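Local coordinates for beta-mannosidase (PDB 4CVU), which hydrolyses beta-mannosidic linkages, probably releasing mannose from the non-reducing ends of oligosaccharides, as a glycosylated fungal enzyme of glycoside hydrolase family 2, at the glycan on Asn618 and the glycan on Asn86. Sequence-based numbering; all coordinates share one arbitrary frame.

Contact 1: the glycan on Asn618. Residues 617-618, 642, 646, 649-650, 653, 659-662, 667, 671. With NAG (2-acetamido-2-deoxy-beta-D-glucopyranose), chain B; NAG (2-acetamido-2-deoxy-beta-D-glucopyranose), chain C; BMA (beta-D-mannopyranose), chain E; NAG (2-acetamido-2-deoxy-beta-D-glucopyranose), chain D.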
loop_
_atom_site.group_PDB
_atom_site.type_symbol
_atom_site.label_atom_id
_atom_site.label_comp_id
_atom_site.label_asym_id
_atom_site.label_seq_id
_atom_site.Cartn_x
_atom_site.Cartn_y
_atom_site.Cartn_z
ATOM N N PHE A 617 -6.472 8.293 -12.066
ATOM C CA PHE A 617 -6.812 9.695 -11.834
ATOM C C PHE A 617 -8.055 9.813 -10.946
ATOM O O PHE A 617 -8.106 10.593 -10.038
ATOM C CB PHE A 617 -6.983 10.405 -13.170
ATOM C CG PHE A 617 -6.987 11.917 -13.084
ATOM C CD1 PHE A 617 -8.155 12.607 -12.866
ATOM C CD2 PHE A 617 -5.822 12.648 -13.275
ATOM C CE1 PHE A 617 -8.195 14.026 -12.829
ATOM C CE2 PHE A 617 -5.835 14.048 -13.236
ATOM C CZ PHE A 617 -7.030 14.748 -12.978
ATOM N N ASN A 618 -9.036 8.950 -11.202
ATOM C CA ASN A 618 -10.365 9.091 -10.614
ATOM C C ASN A 618 -10.743 7.849 -9.815
ATOM O O ASN A 618 -11.903 7.490 -9.746
ATOM C CB ASN A 618 -11.362 9.272 -11.750
ATOM C CG ASN A 618 -11.678 10.713 -12.073
ATOM O OD1 ASN A 618 -11.562 11.648 -11.232
ATOM N ND2 ASN A 618 -12.104 10.910 -13.286
ATOM N N THR A 642 -15.178 15.546 -6.569
ATOM C CA THR A 642 -15.133 15.404 -8.010
ATOM C C THR A 642 -15.022 16.776 -8.715
ATOM O O THR A 642 -14.465 16.886 -9.808
ATOM C CB THR A 642 -16.347 14.582 -8.525
ATOM O OG1 THR A 642 -16.164 13.217 -8.129
ATOM C CG2 THR A 642 -16.480 14.622 -10.049
ATOM N N VAL A 646 -12.415 17.554 -11.688
ATOM C CA VAL A 646 -12.842 18.145 -12.954
ATOM C C VAL A 646 -12.043 19.398 -13.306
ATOM O O VAL A 646 -11.679 19.589 -14.459
ATOM C CB VAL A 646 -14.357 18.426 -12.956
ATOM C CG1 VAL A 646 -14.794 19.304 -14.145
ATOM C CG2 VAL A 646 -15.110 17.105 -12.991
ATOM N N THR A 649 -8.807 18.355 -14.733
ATOM C CA THR A 649 -8.972 17.656 -16.011
ATOM C C THR A 649 -9.201 18.663 -17.119
ATOM O O THR A 649 -8.616 18.537 -18.199
ATOM C CB THR A 649 -10.153 16.648 -15.985
ATOM O OG1 THR A 649 -9.992 15.736 -14.904
ATOM C CG2 THR A 649 -10.238 15.810 -17.272
ATOM N N LEU A 650 -10.031 19.652 -16.859
ATOM C CA LEU A 650 -10.314 20.665 -17.861
ATOM C C LEU A 650 -9.087 21.553 -18.199
ATOM O O LEU A 650 -8.871 21.941 -19.368
ATOM C CB LEU A 650 -11.473 21.533 -17.426
ATOM C CG LEU A 650 -12.897 20.953 -17.381
ATOM C CD1 LEU A 650 -13.887 22.018 -16.936
ATOM C CD2 LEU A 650 -13.325 20.366 -18.729
ATOM N N GLU A 653 -6.874 19.533 -20.464
ATOM C CA GLU A 653 -7.473 19.288 -21.760
ATOM C C GLU A 653 -7.424 20.546 -22.590
ATOM O O GLU A 653 -7.241 20.479 -23.780
ATOM C CB GLU A 653 -8.918 18.796 -21.658
ATOM C CG GLU A 653 -9.055 17.358 -21.175
ATOM C CD GLU A 653 -10.485 16.974 -20.848
ATOM O OE1 GLU A 653 -11.393 17.844 -20.811
ATOM O OE2 GLU A 653 -10.696 15.775 -20.656
ATOM N N PRO A 659 -2.541 12.768 -21.897
ATOM C CA PRO A 659 -1.926 11.453 -22.083
ATOM C C PRO A 659 -2.921 10.333 -22.423
ATOM O O PRO A 659 -4.088 10.407 -22.047
ATOM C CB PRO A 659 -1.250 11.182 -20.744
ATOM C CG PRO A 659 -1.006 12.525 -20.183
ATOM C CD PRO A 659 -2.143 13.392 -20.636
ATOM N N ASP A 660 -2.435 9.293 -23.093
ATOM C CA ASP A 660 -3.213 8.098 -23.378
ATOM C C ASP A 660 -2.288 6.877 -23.368
ATOM O O ASP A 660 -2.155 6.187 -24.355
ATOM C CB ASP A 660 -3.877 8.251 -24.742
ATOM C CG ASP A 660 -4.943 7.217 -25.001
ATOM O OD1 ASP A 660 -5.737 6.913 -24.113
ATOM O OD2 ASP A 660 -4.995 6.729 -26.131
ATOM N N LYS A 661 -1.631 6.658 -22.251
ATOM C CA LYS A 661 -0.606 5.625 -22.109
ATOM C C LYS A 661 -1.217 4.262 -21.894
ATOM O O LYS A 661 -2.153 4.111 -21.125
ATOM C CB LYS A 661 0.290 5.895 -20.910
ATOM C CG LYS A 661 0.966 7.250 -20.889
ATOM C CD LYS A 661 2.105 7.202 -21.857
ATOM C CE LYS A 661 2.910 8.461 -21.846
ATOM N NZ LYS A 661 3.976 8.206 -22.843
ATOM N N THR A 662 -0.638 3.270 -22.567
ATOM C CA THR A 662 -1.162 1.932 -22.594
ATOM C C THR A 662 -0.985 1.257 -21.226
ATOM O O THR A 662 -1.894 0.593 -20.756
ATOM C CB THR A 662 -0.500 1.132 -23.765
ATOM O OG1 THR A 662 -0.922 1.712 -25.005
ATOM C CG2 THR A 662 -0.869 -0.335 -23.740
ATOM N N ASN A 667 0.062 5.911 -17.370
ATOM C CA ASN A 667 -1.027 6.840 -17.736
ATOM C C ASN A 667 -1.420 7.791 -16.568
ATOM O O ASN A 667 -1.719 9.000 -16.753
ATOM C CB ASN A 667 -2.256 6.053 -18.175
ATOM C CG ASN A 667 -3.215 6.884 -19.030
ATOM O OD1 ASN A 667 -2.772 7.737 -19.772
ATOM N ND2 ASN A 667 -4.527 6.620 -18.929
ATOM N N TRP A 671 -0.677 11.726 -16.396
ATOM C CA TRP A 671 -1.769 12.685 -16.106
ATOM C C TRP A 671 -1.403 13.521 -14.867
ATOM O O TRP A 671 -1.655 14.692 -14.817
ATOM C CB TRP A 671 -3.152 11.965 -15.924
ATOM C CG TRP A 671 -3.904 11.853 -17.187
ATOM C CD1 TRP A 671 -3.820 10.870 -18.136
ATOM C CD2 TRP A 671 -4.809 12.830 -17.707
ATOM N NE1 TRP A 671 -4.645 11.172 -19.189
ATOM C CE2 TRP A 671 -5.237 12.380 -18.962
ATOM C CE3 TRP A 671 -5.277 14.056 -17.232
ATOM C CZ2 TRP A 671 -6.140 13.093 -19.744
ATOM C CZ3 TRP A 671 -6.175 14.774 -18.001
ATOM C CH2 TRP A 671 -6.607 14.286 -19.238
HETATM C C1 NAG B . -12.540 12.185 -13.764
HETATM C C2 NAG B . -12.245 12.537 -15.207
HETATM C C3 NAG B . -13.061 13.730 -15.708
HETATM C C4 NAG B . -14.550 13.646 -15.356
HETATM C C5 NAG B . -14.641 13.326 -13.898
HETATM C C6 NAG B . -16.089 13.187 -13.421
HETATM C C7 NAG B . -9.975 12.056 -15.972
HETATM C C8 NAG B . -8.569 12.555 -16.174
HETATM N N2 NAG B . -10.839 12.873 -15.396
HETATM O O3 NAG B . -12.917 13.847 -17.104
HETATM O O4 NAG B . -15.215 14.871 -15.564
HETATM O O5 NAG B . -13.946 12.131 -13.602
HETATM O O6 NAG B . -16.744 12.157 -14.137
HETATM O O7 NAG B . -10.276 10.925 -16.376
HETATM C C1 NAG C . -15.784 15.037 -16.862
HETATM C C2 NAG C . -16.919 16.050 -16.733
HETATM C C3 NAG C . -17.506 16.434 -18.067
HETATM C C4 NAG C . -16.405 16.859 -19.015
HETATM C C5 NAG C . -15.364 15.759 -19.098
HETATM C C6 NAG C . -14.200 16.190 -19.991
HETATM C C7 NAG C . -18.451 16.094 -14.816
HETATM C C8 NAG C . -19.494 15.338 -14.048
HETATM N N2 NAG C . -17.953 15.482 -15.901
HETATM O O3 NAG C . -18.355 17.525 -17.859
HETATM O O4 NAG C . -16.949 17.117 -20.293
HETATM O O5 NAG C . -14.838 15.478 -17.811
HETATM O O6 NAG C . -13.178 15.230 -19.867
HETATM O O7 NAG C . -18.123 17.223 -14.440
HETATM C C1 BMA E . -16.588 18.425 -20.748
HETATM C C2 BMA E . -16.869 18.554 -22.245
HETATM C C3 BMA E . -16.488 19.950 -22.746
HETATM C C4 BMA E . -17.150 21.016 -21.882
HETATM C C5 BMA E . -16.885 20.736 -20.395
HETATM C C6 BMA E . -17.580 21.754 -19.506
HETATM O O2 BMA E . -18.247 18.328 -22.442
HETATM O O3 BMA E . -16.798 20.160 -24.119
HETATM O O4 BMA E . -16.644 22.295 -22.237
HETATM O O5 BMA E . -17.296 19.417 -20.025
HETATM O O6 BMA E . -18.977 21.569 -19.640
HETATM C C1 NAG D . -5.544 7.329 -19.694
HETATM C C2 NAG D . -6.471 6.347 -20.448
HETATM C C3 NAG D . -7.653 7.028 -21.130
HETATM C C4 NAG D . -8.349 7.942 -20.142
HETATM C C5 NAG D . -7.334 8.936 -19.570
HETATM C C6 NAG D . -7.976 9.882 -18.544
HETATM C C7 NAG D . -5.645 4.253 -21.345
HETATM C C8 NAG D . -4.945 3.514 -22.457
HETATM N N2 NAG D . -5.780 5.568 -21.447
HETATM O O3 NAG D . -8.554 6.027 -21.556
HETATM O O4 NAG D . -9.382 8.641 -20.805
HETATM O O5 NAG D . -6.297 8.235 -18.937
HETATM O O6 NAG D . -8.573 9.153 -17.490
HETATM O O7 NAG D . -6.082 3.640 -20.390
HETATM O O HOH W 1 -5.434 4.339 -17.340
#

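Contact 2: the glycan on Asn86. Residues 43, 86, 115-117, 122-127, 129, 155-157, 162, 166. With NAG (2-acetamido-2-deoxy-beta-D-glucopyranose), chain F; NAG (2-acetamido-2-deoxy-beta-D-glucopyranose), chain G; BMA (beta-D-mannopyranose), chain M; MAN (alpha-D-mannopyranose), chain H; MAN (alpha-D-mannopyranose), chain I; MAN (alpha-D-mannopyranose), chain J; MAN (alpha-D-mannopyranose), chain K; MAN (alpha-D-mannopyranose), chain L.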
loop_
_atom_site.group_PDB
_atom_site.type_symbol
_atom_site.label_atom_id
_atom_site.label_comp_id
_atom_site.label_asym_id
_atom_site.label_seq_id
_atom_site.Cartn_x
_atom_site.Cartn_y
_atom_site.Cartn_z
ATOM N N GLU A 43 -11.043 5.268 26.278
ATOM C CA GLU A 43 -12.162 5.550 27.164
ATOM C C GLU A 43 -12.864 4.295 27.691
ATOM O O GLU A 43 -13.358 4.291 28.816
ATOM C CB GLU A 43 -13.179 6.433 26.428
ATOM C CG GLU A 43 -14.286 6.949 27.315
ATOM C CD GLU A 43 -15.151 8.002 26.635
ATOM O OE1 GLU A 43 -14.704 8.688 25.672
ATOM O OE2 GLU A 43 -16.296 8.149 27.077
ATOM N N ASN A 86 -12.205 9.710 24.586
ATOM C CA ASN A 86 -11.104 10.143 25.458
ATOM C C ASN A 86 -9.862 9.266 25.429
ATOM O O ASN A 86 -9.952 8.085 25.299
ATOM C CB ASN A 86 -11.525 10.239 26.927
ATOM C CG ASN A 86 -12.446 11.415 27.229
ATOM O OD1 ASN A 86 -13.291 11.753 26.454
ATOM N ND2 ASN A 86 -12.269 12.019 28.381
ATOM N N TYR A 115 -8.591 19.966 25.478
ATOM C CA TYR A 115 -9.354 19.811 26.720
ATOM C C TYR A 115 -8.793 18.603 27.466
ATOM O O TYR A 115 -8.763 17.493 26.924
ATOM C CB TYR A 115 -10.836 19.577 26.479
ATOM C CG TYR A 115 -11.601 20.664 25.736
ATOM C CD1 TYR A 115 -11.981 21.840 26.363
ATOM C CD2 TYR A 115 -11.990 20.476 24.424
ATOM C CE1 TYR A 115 -12.704 22.828 25.669
ATOM C CE2 TYR A 115 -12.736 21.422 23.741
ATOM C CZ TYR A 115 -13.075 22.607 24.344
ATOM O OH TYR A 115 -13.804 23.557 23.614
ATOM N N ALA A 116 -8.339 18.822 28.696
ATOM C CA ALA A 116 -7.703 17.774 29.491
ATOM C C ALA A 116 -8.090 17.908 30.982
ATOM O O ALA A 116 -8.542 18.950 31.449
ATOM C CB ALA A 116 -6.201 17.844 29.328
ATOM N N THR A 117 -7.921 16.819 31.702
ATOM C CA THR A 117 -8.111 16.823 33.140
ATOM C C THR A 117 -6.805 16.290 33.724
ATOM O O THR A 117 -6.467 15.129 33.521
ATOM C CB THR A 117 -9.314 15.943 33.540
ATOM O OG1 THR A 117 -10.499 16.443 32.915
ATOM C CG2 THR A 117 -9.518 15.924 35.063
ATOM N N ASP A 122 -4.003 11.301 42.181
ATOM C CA ASP A 122 -5.459 11.134 42.189
ATOM C C ASP A 122 -6.305 12.406 42.479
ATOM O O ASP A 122 -7.514 12.341 42.594
ATOM C CB ASP A 122 -5.819 10.027 43.163
ATOM C CG ASP A 122 -6.658 8.955 42.543
ATOM O OD1 ASP A 122 -7.413 9.251 41.603
ATOM O OD2 ASP A 122 -6.572 7.807 43.006
ATOM N N HIS A 123 -5.658 13.558 42.540
ATOM C CA HIS A 123 -6.323 14.822 42.735
ATOM C C HIS A 123 -6.389 15.628 41.451
ATOM O O HIS A 123 -5.380 15.855 40.858
ATOM C CB HIS A 123 -5.528 15.617 43.755
ATOM C CG HIS A 123 -5.522 15.001 45.117
ATOM N ND1 HIS A 123 -5.274 15.727 46.254
ATOM C CD2 HIS A 123 -5.775 13.742 45.525
ATOM C CE1 HIS A 123 -5.347 14.932 47.302
ATOM N NE2 HIS A 123 -5.653 13.722 46.886
ATOM N N ILE A 124 -7.566 16.101 41.070
ATOM C CA ILE A 124 -7.662 16.972 39.928
ATOM C C ILE A 124 -7.014 18.281 40.307
ATOM O O ILE A 124 -7.489 18.985 41.170
ATOM C CB ILE A 124 -9.099 17.217 39.479
ATOM C CG1 ILE A 124 -9.685 15.930 38.952
ATOM C CG2 ILE A 124 -9.130 18.265 38.378
ATOM C CD1 ILE A 124 -11.171 15.915 38.864
ATOM N N VAL A 125 -5.927 18.603 39.629
ATOM C CA VAL A 125 -5.198 19.833 39.903
ATOM C C VAL A 125 -5.383 20.890 38.796
ATOM O O VAL A 125 -5.024 22.054 38.981
ATOM C CB VAL A 125 -3.710 19.523 40.145
ATOM C CG1 VAL A 125 -2.905 20.791 40.313
ATOM C CG2 VAL A 125 -3.544 18.660 41.383
ATOM N N GLY A 126 -5.943 20.490 37.649
ATOM C CA GLY A 126 -6.170 21.439 36.556
ATOM C C GLY A 126 -6.996 20.905 35.406
ATOM O O GLY A 126 -7.033 19.709 35.182
ATOM N N THR A 127 -7.667 21.805 34.689
ATOM C CA THR A 127 -8.489 21.424 33.541
ATOM C C THR A 127 -8.226 22.331 32.334
ATOM O O THR A 127 -9.100 23.122 31.956
ATOM C CB THR A 127 -10.007 21.407 33.865
ATOM O OG1 THR A 127 -10.423 22.674 34.373
ATOM C CG2 THR A 127 -10.326 20.326 34.867
ATOM N N ASP A 129 -7.728 24.073 28.712
ATOM C CA ASP A 129 -8.577 24.100 27.519
ATOM C C ASP A 129 -8.060 25.005 26.405
ATOM O O ASP A 129 -8.826 25.717 25.769
ATOM C CB ASP A 129 -9.988 24.509 27.909
ATOM C CG ASP A 129 -10.046 25.902 28.528
ATOM O OD1 ASP A 129 -8.986 26.488 28.852
ATOM O OD2 ASP A 129 -11.176 26.401 28.661
ATOM N N ASN A 155 -6.134 13.144 31.323
ATOM C CA ASN A 155 -7.255 12.568 30.590
ATOM C C ASN A 155 -7.724 13.561 29.534
ATOM O O ASN A 155 -8.291 14.578 29.880
ATOM C CB ASN A 155 -8.368 12.201 31.577
ATOM C CG ASN A 155 -9.566 11.556 30.910
ATOM O OD1 ASN A 155 -9.621 11.414 29.703
ATOM N ND2 ASN A 155 -10.540 11.157 31.721
ATOM N N PHE A 156 -7.448 13.260 28.258
ATOM C CA PHE A 156 -7.763 14.141 27.124
ATOM C C PHE A 156 -9.142 13.851 26.539
ATOM O O PHE A 156 -9.462 12.704 26.235
ATOM C CB PHE A 156 -6.713 14.020 26.011
ATOM C CG PHE A 156 -5.344 14.512 26.382
ATOM C CD1 PHE A 156 -4.990 15.847 26.209
ATOM C CD2 PHE A 156 -4.388 13.643 26.899
ATOM C CE1 PHE A 156 -3.723 16.300 26.557
ATOM C CE2 PHE A 156 -3.128 14.093 27.243
ATOM C CZ PHE A 156 -2.790 15.417 27.073
ATOM N N GLY A 157 -9.974 14.887 26.396
ATOM C CA GLY A 157 -11.331 14.712 25.874
ATOM C C GLY A 157 -11.408 14.410 24.395
ATOM O O GLY A 157 -10.453 14.612 23.642
ATOM N N ILE A 162 -17.121 17.450 22.934
ATOM C CA ILE A 162 -17.152 18.601 23.813
ATOM C C ILE A 162 -17.682 19.851 23.068
ATOM O O ILE A 162 -18.548 20.552 23.584
ATOM C CB ILE A 162 -15.782 18.844 24.467
ATOM C CG1 ILE A 162 -15.403 17.689 25.405
ATOM C CG2 ILE A 162 -15.768 20.106 25.298
ATOM C CD1 ILE A 162 -13.976 17.762 25.914
ATOM N N ILE A 166 -21.066 22.018 23.792
ATOM C CA ILE A 166 -21.055 23.475 23.935
ATOM C C ILE A 166 -22.086 24.107 23.000
ATOM O O ILE A 166 -22.907 24.953 23.424
ATOM C CB ILE A 166 -19.670 24.089 23.635
ATOM C CG1 ILE A 166 -18.702 23.786 24.767
ATOM C CG2 ILE A 166 -19.781 25.592 23.416
ATOM C CD1 ILE A 166 -17.248 24.130 24.488
HETATM C C1 NAG F . -13.028 13.106 28.846
HETATM C C2 NAG F . -13.561 12.731 30.252
HETATM C C3 NAG F . -14.261 13.922 30.890
HETATM C C4 NAG F . -13.419 15.193 30.821
HETATM C C5 NAG F . -12.830 15.413 29.403
HETATM C C6 NAG F . -11.824 16.584 29.359
HETATM C C7 NAG F . -14.102 10.384 30.538
HETATM C C8 NAG F . -15.096 9.265 30.439
HETATM N N2 NAG F . -14.488 11.606 30.183
HETATM O O3 NAG F . -14.550 13.592 32.241
HETATM O O4 NAG F . -14.256 16.290 31.158
HETATM O O5 NAG F . -12.186 14.241 28.934
HETATM O O6 NAG F . -10.607 16.267 30.015
HETATM O O7 NAG F . -12.979 10.148 30.929
HETATM C C1 NAG G . -13.736 17.021 32.299
HETATM C C2 NAG G . -14.337 18.425 32.347
HETATM C C3 NAG G . -13.827 19.210 33.563
HETATM C C4 NAG G . -13.943 18.392 34.838
HETATM C C5 NAG G . -13.311 17.005 34.623
HETATM C C6 NAG G . -13.438 16.131 35.863
HETATM C C7 NAG G . -14.776 19.438 30.134
HETATM C C8 NAG G . -16.149 18.910 30.085
HETATM N N2 NAG G . -13.999 19.176 31.161
HETATM O O3 NAG G . -14.501 20.442 33.672
HETATM O O4 NAG G . -13.246 19.098 35.849
HETATM O O5 NAG G . -13.968 16.358 33.546
HETATM O O6 NAG G . -14.810 15.885 36.004
HETATM O O7 NAG G . -14.349 20.101 29.172
HETATM C C1 BMA M . -14.089 19.344 37.014
HETATM C C2 BMA M . -13.190 19.808 38.146
HETATM C C3 BMA M . -14.001 20.044 39.424
HETATM C C4 BMA M . -15.194 20.914 39.111
HETATM C C5 BMA M . -15.977 20.397 37.897
HETATM C C6 BMA M . -17.086 21.350 37.484
HETATM O O2 BMA M . -12.549 21.006 37.751
HETATM O O3 BMA M . -13.262 20.789 40.354
HETATM O O4 BMA M . -15.972 20.916 40.268
HETATM O O5 BMA M . -15.107 20.297 36.790
HETATM O O6 BMA M . -18.038 20.565 36.803
HETATM C C1 MAN H . -18.903 21.393 35.997
HETATM C C2 MAN H . -20.133 20.613 35.556
HETATM C C3 MAN H . -19.688 19.466 34.649
HETATM C C4 MAN H . -19.051 20.063 33.387
HETATM C C5 MAN H . -18.079 21.234 33.679
HETATM C C6 MAN H . -18.238 22.310 32.602
HETATM O O2 MAN H . -21.026 21.492 34.880
HETATM O O3 MAN H . -20.782 18.628 34.322
HETATM O O4 MAN H . -18.395 19.063 32.624
HETATM O O5 MAN H . -18.207 21.961 34.904
HETATM O O6 MAN H . -17.475 21.875 31.522
HETATM C C1 MAN I . -17.376 22.769 30.383
HETATM C C2 MAN I . -18.334 23.965 30.261
HETATM C C3 MAN I . -19.760 23.580 29.858
HETATM C C4 MAN I . -19.743 22.604 28.682
HETATM C C5 MAN I . -18.787 21.462 28.991
HETATM C C6 MAN I . -18.683 20.484 27.828
HETATM O O2 MAN I . -17.808 24.730 29.193
HETATM O O3 MAN I . -20.487 24.715 29.459
HETATM O O4 MAN I . -21.035 22.129 28.371
HETATM O O5 MAN I . -17.501 21.996 29.212
HETATM O O6 MAN I . -18.129 19.298 28.340
HETATM C C1 MAN J . -17.347 26.039 29.538
HETATM C C2 MAN J . -17.172 26.789 28.220
HETATM C C3 MAN J . -15.959 26.238 27.466
HETATM C C4 MAN J . -14.717 26.250 28.365
HETATM C C5 MAN J . -15.014 25.471 29.653
HETATM C C6 MAN J . -13.852 25.477 30.647
HETATM O O2 MAN J . -16.983 28.173 28.455
HETATM O O3 MAN J . -15.748 27.025 26.325
HETATM O O4 MAN J . -13.615 25.692 27.699
HETATM O O5 MAN J . -16.144 26.037 30.288
HETATM O O6 MAN J . -14.055 24.522 31.666
HETATM C C1 MAN K . -12.187 20.035 40.939
HETATM C C2 MAN K . -12.125 20.353 42.433
HETATM C C3 MAN K . -11.747 21.811 42.618
HETATM C C4 MAN K . -10.420 22.060 41.901
HETATM C C5 MAN K . -10.520 21.645 40.431
HETATM C C6 MAN K . -9.194 21.833 39.699
HETATM O O2 MAN K . -11.108 19.569 43.021
HETATM O O3 MAN K . -11.606 22.116 43.986
HETATM O O4 MAN K . -10.098 23.427 41.937
HETATM O O5 MAN K . -10.932 20.305 40.323
HETATM O O6 MAN K . -9.466 21.583 38.342
HETATM C C1 MAN L . -11.640 18.715 44.026
HETATM C C2 MAN L . -10.445 18.136 44.780
HETATM C C3 MAN L . -9.718 17.103 43.919
HETATM C C4 MAN L . -10.714 16.056 43.417
HETATM C C5 MAN L . -11.833 16.759 42.633
HETATM C C6 MAN L . -12.878 15.785 42.107
HETATM O O2 MAN L . -10.868 17.564 46.006
HETATM O O3 MAN L . -8.659 16.510 44.641
HETATM O O4 MAN L . -10.050 15.085 42.627
HETATM O O5 MAN L . -12.478 17.730 43.452
HETATM O O6 MAN L . -13.894 16.506 41.427
HETATM O O HOH W 2 -11.019 19.984 30.520
#

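Contact 1: the glycan on Asn618
Phe617 has CG anti to its backbone N (chi1 -165°), while Trp671, chi1 -91°, carries its indole toward the acetamido methyl C8 of NAG (chain B), the sugar N-linked to Asn618. That methyl sits in the corner formed by two aromatic faces: it lies 3.6 Å from the Phe617 ring centroid and 3.8 Å from the centroid of the Trp671 six-membered ring, a CH-pi contact on each. The N-H of the same acetamide is fixed by Thr649, whose OG1, anti to its carbonyl carbon, accepts a nearly straight bond from N2 (3.0 Å, 165° at H). Further along the chain, Glu653 reaches out extended beyond CG and uses the syn lone pair of OE2 to accept the 6-hydroxyl O6 of NAG (chain C) at 2.7 Å.

A second N-glycan, NAG (chain D) on Asn667, shares the indole. Its C6 rests on the same Trp671 face, 3.7 Å from CE2, while Pro659 CD packs on the opposite face. The two glycans also meet directly: O6 of NAG (chain D) donates to O7 of NAG (chain B) at 2.7 Å. Asp660 OD1 receives N2 of NAG (chain D) at 3.0 Å from above the carboxylate plane. An alanine in place of Trp671 would probably loosen both sugars, since the face under C8 and C6 and the NE1 bond to Pro659 O would be lost.

Thr642, Val646, Thr649, Leu650 and Glu653 line one side of helix 638-655, along which the Asn618 glycan runs; Asn667 and Trp671 lie on helix 664-692, and Phe617 and Asn618 on the loop before helix 620-625.

Contact 2: the glycan on Asn86
The N-glycan on Asn86 spreads along the protein surface as a branched high-mannose chain, and its burial falls unevenly along its length. The inner end is the most enclosed: protein hides 188 of the 293 Å² of NAG (chain F). Asn155 forms one wall. With CG anti to its backbone N (chi1 -178°), its ND2 gives an almost straight bond to the acetamide O7 (2.8 Å, 168° at H), which lies in the amide plane, and its OD1 accepts the linking ND2 of Asn86 at 3.0 Å, so one side-chain amide steadies both linkage and acetamide. Glu43 stands by the acetamide methyl and accepts Asn86 N through the anti lone pair of OE1. Across the ring, the 6-hydroxyl O6 bonds to Thr117 OG1 and donates to Asn155 O, each at 2.9 Å, while Gly157 CA lies near C1.

Thr117, Thr127 and Ile124 form the floor under NAG (chain G). The Ile124 side chain forks below the sugars: CD1 meets C6 of NAG (chain G) and C6 of MAN (chain L), and CG2 faces MAN (chain K). Its backbone N donates straight to O4 of MAN (chain L) (3.1 Å, 173° at H).

The other arm meets a second wall of Tyr115, Ile162 and Ile166. Asp129 OD2 receives O4 of MAN (chain J) on its anti lone pair at 2.7 Å, and this hydroxyl also lies in plane at the Tyr115 ring edge. No protein lid closes over the branch point: BMA loses 11 of 98 Å² to protein and MAN (chain H) none, marking the open edge. The site thus holds the glycan against the galactose-binding-like domain; the sugar is likely to shield and stabilise that surface.

Contact 1 and contact 2 lie about 49 Å apart, measured between the centres of their C-alpha atoms, and have no residue or secondary-structure element in common. Contact 2 belongs to the N-terminal galactose-binding-like domain and rests on strands 116-120, 123-126 and 152-156 and on helix 159-168, whereas contact 1 is built mainly on helices 638-655 and 664-692, far along the same chain. Each uses asparagine-linked sugars, yet contact 1 brings two separate glycans together while contact 2 spreads one branched chain. The separation suggests independent glycosylation of distant surfaces, repeated in both copies of the deposited assembly; the coordinates do not establish a role in dimer formation.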